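Local coordinates for protein YcaO (Methanopyrus kandleri, PDB 6CIB) that binds ADP and magnesium and, as a YcaO enzyme, probably uses ATP to drive backbone thioamidation of a ribosomal peptide, at residues 165-177 / 354-368. Residues are numbered along the deposited sequence; the frame is centred on the assembly and turned at random.
Sequences VVERDSWSIVEYF and ASEYVIDEARVGNMP
Val358, Tyr176 and selenomethionine Met367 carry much of the contact between the C-terminal half of helix 154-177 and the loop that follows strand 346-351. Val358 meets Trp171 as a CH-pi contact: its CG1 lies 3.5 Å from the centroid of the five-membered ring and only 7° off the normal. The indole is held at its edge as well, where NE1 donates in the ring plane to Glu175 OE2 at 3.0 Å; that carboxylate also accepts from Trp292 and His291. CG2 of Val358 rests against Ser172, whose OG takes a nearly straight bond from Val358 N (3.2 Å). The Ser172 rotamer, with OG anti to its own carbonyl carbon (chi1 -66°), turns the hydroxyl back along the helix to donate to Arg168 O while it accepts from Val358 N; one hydroxyl thereby joins helix backbone and loop.

Tyr176 is engaged on two sides. Its edge points into the face of Tyr357 in a T-shaped pair, planes at 86° and centroids 5.1 Å apart, while CE of Met367 sits over one of its own faces. The bent Met367 chain, although poorly ordered, brings SE within 3.5 Å of Ile173 CD1 and makes oblique Met-aromatic contacts with Tyr176 and Phe177. One turn before Ile173, Asp169 OD1 receives Ser355 N on its anti lone pair (2.7 Å) and is salt-bridged to Arg212, which would probably offset much of its charge. A water donates to both Val165 O and Ser355 O. Together these contacts seat an irregular loop along a helix of the YcaO domain whose earlier part, through Glu156 and Gln160, lines the ADP pocket.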
loop_
_atom_site.group_PDB
_atom_site.type_symbol
_atom_site.label_atom_id
_atom_site.label_comp_id
_atom_site.label_asym_id
_atom_site.label_seq_id
_atom_site.Cartn_x
_atom_site.Cartn_y
_atom_site.Cartn_z
ATOM N N VAL A 165 4.658 -1.057 2.921
ATOM C CA VAL A 165 5.214 -0.774 4.257
ATOM C C VAL A 165 6.268 0.354 4.201
ATOM O O VAL A 165 6.264 1.251 5.052
ATOM C CB VAL A 165 5.762 -2.054 4.960
ATOM C CG1 VAL A 165 6.474 -1.702 6.268
ATOM C CG2 VAL A 165 4.637 -3.046 5.262
ATOM N N VAL A 166 7.145 0.319 3.195
ATOM C CA VAL A 166 8.149 1.379 2.983
ATOM C C VAL A 166 7.456 2.713 2.692
ATOM O O VAL A 166 7.821 3.746 3.257
ATOM C CB VAL A 166 9.154 1.009 1.866
ATOM C CG1 VAL A 166 10.131 2.150 1.582
ATOM C CG2 VAL A 166 9.920 -0.246 2.257
ATOM N N GLU A 167 6.437 2.662 1.836
ATOM C CA GLU A 167 5.640 3.825 1.460
ATOM C C GLU A 167 5.039 4.534 2.682
ATOM O O GLU A 167 5.179 5.757 2.835
ATOM C CB GLU A 167 4.553 3.377 0.480
ATOM C CG GLU A 167 3.548 4.433 0.080
ATOM C CD GLU A 167 2.315 3.825 -0.558
ATOM O OE1 GLU A 167 2.433 3.240 -1.656
ATOM O OE2 GLU A 167 1.227 3.939 0.035
ATOM N N ARG A 168 4.395 3.763 3.553
ATOM C CA ARG A 168 3.771 4.327 4.754
ATOM C C ARG A 168 4.795 4.739 5.812
ATOM O O ARG A 168 4.532 5.644 6.597
ATOM C CB ARG A 168 2.717 3.379 5.337
ATOM C CG ARG A 168 1.731 2.859 4.304
ATOM C CD ARG A 168 0.477 3.687 4.195
ATOM N NE ARG A 168 -0.284 3.372 2.982
ATOM C CZ ARG A 168 -1.079 2.314 2.814
ATOM N NH1 ARG A 168 -1.227 1.389 3.768
ATOM N NH2 ARG A 168 -1.715 2.165 1.658
ATOM N N ASP A 169 5.958 4.080 5.820
ATOM C CA ASP A 169 7.083 4.496 6.675
ATOM C C ASP A 169 7.562 5.902 6.299
ATOM O O ASP A 169 7.719 6.754 7.187
ATOM C CB ASP A 169 8.238 3.479 6.634
ATOM C CG ASP A 169 9.400 3.869 7.553
ATOM O OD1 ASP A 169 9.325 3.642 8.781
ATOM O OD2 ASP A 169 10.394 4.406 7.033
ATOM N N SER A 170 7.775 6.133 4.997
ATOM C CA SER A 170 8.141 7.454 4.462
ATOM C C SER A 170 7.097 8.521 4.777
ATOM O O SER A 170 7.438 9.592 5.276
ATOM C CB SER A 170 8.360 7.400 2.949
ATOM O OG SER A 170 9.586 6.783 2.623
ATOM N N TRP A 171 5.831 8.217 4.481
ATOM C CA TRP A 171 4.718 9.116 4.765
ATOM C C TRP A 171 4.614 9.424 6.268
ATOM O O TRP A 171 4.428 10.583 6.644
ATOM C CB TRP A 171 3.416 8.545 4.176
ATOM C CG TRP A 171 2.190 9.395 4.338
ATOM C CD1 TRP A 171 2.137 10.739 4.593
ATOM C CD2 TRP A 171 0.828 8.959 4.213
ATOM N NE1 TRP A 171 0.834 11.159 4.665
ATOM C CE2 TRP A 171 0.005 10.092 4.440
ATOM C CE3 TRP A 171 0.220 7.719 3.950
ATOM C CZ2 TRP A 171 -1.398 10.026 4.405
ATOM C CZ3 TRP A 171 -1.177 7.650 3.920
ATOM C CH2 TRP A 171 -1.968 8.805 4.138
ATOM N N SER A 172 4.777 8.397 7.107
ATOM C CA SER A 172 4.764 8.555 8.569
ATOM C C SER A 172 5.886 9.463 9.089
ATOM O O SER A 172 5.662 10.263 9.988
ATOM C CB SER A 172 4.831 7.201 9.254
ATOM O OG SER A 172 3.661 6.456 9.001
ATOM N N ILE A 173 7.072 9.334 8.502
ATOM C CA ILE A 173 8.219 10.200 8.797
ATOM C C ILE A 173 7.947 11.671 8.454
ATOM O O ILE A 173 8.207 12.553 9.272
ATOM C CB ILE A 173 9.527 9.614 8.173
ATOM C CG1 ILE A 173 10.343 8.904 9.251
ATOM C CG2 ILE A 173 10.414 10.655 7.508
ATOM C CD1 ILE A 173 9.701 7.642 9.780
ATOM N N VAL A 174 7.396 11.907 7.264
ATOM C CA VAL A 174 7.013 13.244 6.803
ATOM C C VAL A 174 5.981 13.897 7.736
ATOM O O VAL A 174 6.148 15.050 8.109
ATOM C CB VAL A 174 6.551 13.215 5.314
ATOM C CG1 VAL A 174 5.915 14.536 4.878
ATOM C CG2 VAL A 174 7.731 12.889 4.405
ATOM N N GLU A 175 4.948 13.154 8.131
ATOM C CA GLU A 175 3.911 13.673 9.036
ATOM C C GLU A 175 4.381 13.855 10.491
ATOM O O GLU A 175 4.019 14.840 11.135
ATOM C CB GLU A 175 2.638 12.807 9.004
ATOM C CG GLU A 175 1.965 12.644 7.640
ATOM C CD GLU A 175 1.365 13.915 7.049
ATOM O OE1 GLU A 175 1.276 14.953 7.731
ATOM O OE2 GLU A 175 0.968 13.870 5.866
ATOM N N TYR A 176 5.172 12.910 11.000
ATOM C CA TYR A 176 5.679 12.971 12.381
ATOM C C TYR A 176 6.561 14.205 12.619
ATOM O O TYR A 176 6.367 14.916 13.601
ATOM C CB TYR A 176 6.446 11.692 12.733
ATOM C CG TYR A 176 6.780 11.526 14.202
ATOM C CD1 TYR A 176 5.852 10.970 15.092
ATOM C CD2 TYR A 176 8.032 11.900 14.700
ATOM C CE1 TYR A 176 6.159 10.806 16.440
ATOM C CE2 TYR A 176 8.351 11.742 16.047
ATOM C CZ TYR A 176 7.411 11.194 16.910
ATOM O OH TYR A 176 7.721 11.033 18.239
ATOM N N PHE A 177 7.507 14.447 11.709
ATOM C CA PHE A 177 8.448 15.562 11.804
ATOM C C PHE A 177 7.989 16.799 11.047
ATOM O O PHE A 177 8.668 17.825 11.091
ATOM C CB PHE A 177 9.823 15.156 11.268
ATOM C CG PHE A 177 10.517 14.115 12.092
ATOM C CD1 PHE A 177 11.018 14.421 13.364
ATOM C CD2 PHE A 177 10.686 12.821 11.593
ATOM C CE1 PHE A 177 11.671 13.451 14.120
ATOM C CE2 PHE A 177 11.336 11.848 12.349
ATOM C CZ PHE A 177 11.828 12.164 13.611
ATOM N N ALA A 354 9.223 -0.423 11.363
ATOM C CA ALA A 354 8.780 0.574 10.366
ATOM C C ALA A 354 7.655 1.396 10.962
ATOM O O ALA A 354 6.835 0.871 11.714
ATOM C CB ALA A 354 8.325 -0.089 9.075
ATOM N N SER A 355 7.625 2.686 10.648
ATOM C CA SER A 355 6.603 3.562 11.215
ATOM C C SER A 355 5.261 3.386 10.515
ATOM O O SER A 355 5.194 3.300 9.288
ATOM C CB SER A 355 7.021 5.022 11.137
ATOM O OG SER A 355 6.103 5.819 11.875
ATOM N N GLU A 356 4.205 3.328 11.323
ATOM C CA GLU A 356 2.834 3.304 10.835
ATOM C C GLU A 356 2.022 4.432 11.493
ATOM O O GLU A 356 0.805 4.324 11.673
ATOM C CB GLU A 356 2.211 1.915 11.032
ATOM C CG GLU A 356 2.880 0.821 10.197
ATOM C CD GLU A 356 2.346 -0.573 10.458
ATOM O OE1 GLU A 356 1.952 -0.886 11.604
ATOM O OE2 GLU A 356 2.348 -1.384 9.506
ATOM N N TYR A 357 2.726 5.527 11.800
ATOM C CA TYR A 357 2.170 6.739 12.416
ATOM C C TYR A 357 0.925 7.290 11.711
ATOM O O TYR A 357 -0.021 7.732 12.379
ATOM C CB TYR A 357 3.259 7.820 12.525
ATOM C CG TYR A 357 2.827 9.098 13.217
ATOM C CD1 TYR A 357 2.697 9.153 14.615
ATOM C CD2 TYR A 357 2.566 10.263 12.479
ATOM C CE1 TYR A 357 2.305 10.327 15.255
ATOM C CE2 TYR A 357 2.171 11.438 13.109
ATOM C CZ TYR A 357 2.048 11.462 14.496
ATOM O OH TYR A 357 1.657 12.617 15.131
ATOM N N VAL A 358 0.930 7.252 10.375
ATOM C CA VAL A 358 -0.216 7.699 9.552
ATOM C C VAL A 358 -1.484 6.845 9.732
ATOM O O VAL A 358 -2.590 7.303 9.436
ATOM C CB VAL A 358 0.133 7.828 8.038
ATOM C CG1 VAL A 358 1.110 8.962 7.801
ATOM C CG2 VAL A 358 0.672 6.525 7.457
ATOM N N ILE A 359 -1.310 5.610 10.199
ATOM C CA ILE A 359 -2.428 4.715 10.510
ATOM C C ILE A 359 -2.874 4.878 11.971
ATOM O O ILE A 359 -4.063 5.002 12.248
ATOM C CB ILE A 359 -2.103 3.239 10.157
ATOM C CG1 ILE A 359 -1.880 3.099 8.645
ATOM C CG2 ILE A 359 -3.220 2.296 10.607
ATOM C CD1 ILE A 359 -0.978 1.951 8.257
ATOM N N ASP A 360 -1.914 4.884 12.891
ATOM C CA ASP A 360 -2.178 5.039 14.322
ATOM C C ASP A 360 -1.006 5.776 14.965
ATOM O O ASP A 360 0.158 5.387 14.773
ATOM C CB ASP A 360 -2.359 3.668 14.987
ATOM C CG ASP A 360 -2.997 3.753 16.374
ATOM O OD1 ASP A 360 -2.536 4.537 17.237
ATOM O OD2 ASP A 360 -3.967 3.001 16.604
ATOM N N GLU A 361 -1.316 6.813 15.745
ATOM C CA GLU A 361 -0.293 7.633 16.413
ATOM C C GLU A 361 0.606 6.835 17.352
ATOM O O GLU A 361 1.766 7.199 17.553
ATOM C CB GLU A 361 -0.922 8.821 17.145
ATOM C CG GLU A 361 -1.174 10.011 16.227
ATOM C CD GLU A 361 -1.937 11.153 16.881
ATOM O OE1 GLU A 361 -2.005 11.226 18.130
ATOM O OE2 GLU A 361 -2.475 11.991 16.124
ATOM N N ALA A 362 0.072 5.740 17.892
ATOM C CA ALA A 362 0.829 4.848 18.766
ATOM C C ALA A 362 1.816 3.924 18.035
ATOM O O ALA A 362 2.709 3.356 18.676
ATOM C CB ALA A 362 -0.116 4.038 19.640
ATOM N N ARG A 363 1.660 3.775 16.716
ATOM C CA ARG A 363 2.515 2.889 15.913
ATOM C C ARG A 363 3.730 3.646 15.350
ATOM O O ARG A 363 4.009 3.613 14.145
ATOM C CB ARG A 363 1.709 2.205 14.791
ATOM C CG ARG A 363 0.625 1.246 15.258
ATOM C CD ARG A 363 -0.098 0.631 14.068
ATOM N NE ARG A 363 -1.143 -0.322 14.456
ATOM C CZ ARG A 363 -0.950 -1.628 14.659
ATOM N NH1 ARG A 363 0.259 -2.167 14.519
ATOM N NH2 ARG A 363 -1.972 -2.403 14.997
ATOM N N VAL A 364 4.446 4.313 16.256
ATOM C CA VAL A 364 5.575 5.198 15.946
ATOM C C VAL A 364 6.693 4.466 15.202
ATOM O O VAL A 364 7.269 5.012 14.260
ATOM C CB VAL A 364 6.116 5.878 17.248
ATOM C CG1 VAL A 364 7.453 6.578 17.024
ATOM C CG2 VAL A 364 5.099 6.865 17.804
ATOM N N GLY A 365 6.988 3.236 15.624
ATOM C CA GLY A 365 8.126 2.478 15.094
ATOM C C GLY A 365 9.459 3.080 15.526
ATOM O O GLY A 365 9.507 3.929 16.422
ATOM N N ASN A 366 10.542 2.639 14.886
ATOM C CA ASN A 366 11.881 3.160 15.169
ATOM C C ASN A 366 12.012 4.569 14.618
ATOM O O ASN A 366 12.039 4.766 13.407
ATOM C CB ASN A 366 12.961 2.238 14.592
ATOM C CG ASN A 366 12.977 0.871 15.248
ATOM O OD1 ASN A 366 12.381 0.665 16.308
ATOM N ND2 ASN A 366 13.665 -0.072 14.621
HETATM N N MSE A 367 12.064 5.542 15.520
HETATM C CA MSE A 367 12.112 6.955 15.155
HETATM C C MSE A 367 13.393 7.565 15.657
HETATM O O MSE A 367 13.732 7.393 16.830
HETATM C CB MSE A 367 10.889 7.630 15.779
HETATM C CG MSE A 367 10.391 8.832 14.984
HETATM SE SE MSE A 367 9.783 8.268 13.196
HETATM C CE MSE A 367 7.847 8.223 13.548
ATOM N N PRO A 368 14.144 8.273 14.778
ATOM C CA PRO A 368 15.297 9.024 15.287
ATOM C C PRO A 368 14.852 10.311 15.996
ATOM O O PRO A 368 13.702 10.741 15.839
ATOM C CB PRO A 368 16.104 9.339 14.024
ATOM C CG PRO A 368 15.098 9.363 12.925
ATOM C CD PRO A 368 13.985 8.430 13.318
HETATM O O HOH W 1 4.749 1.294 7.289
#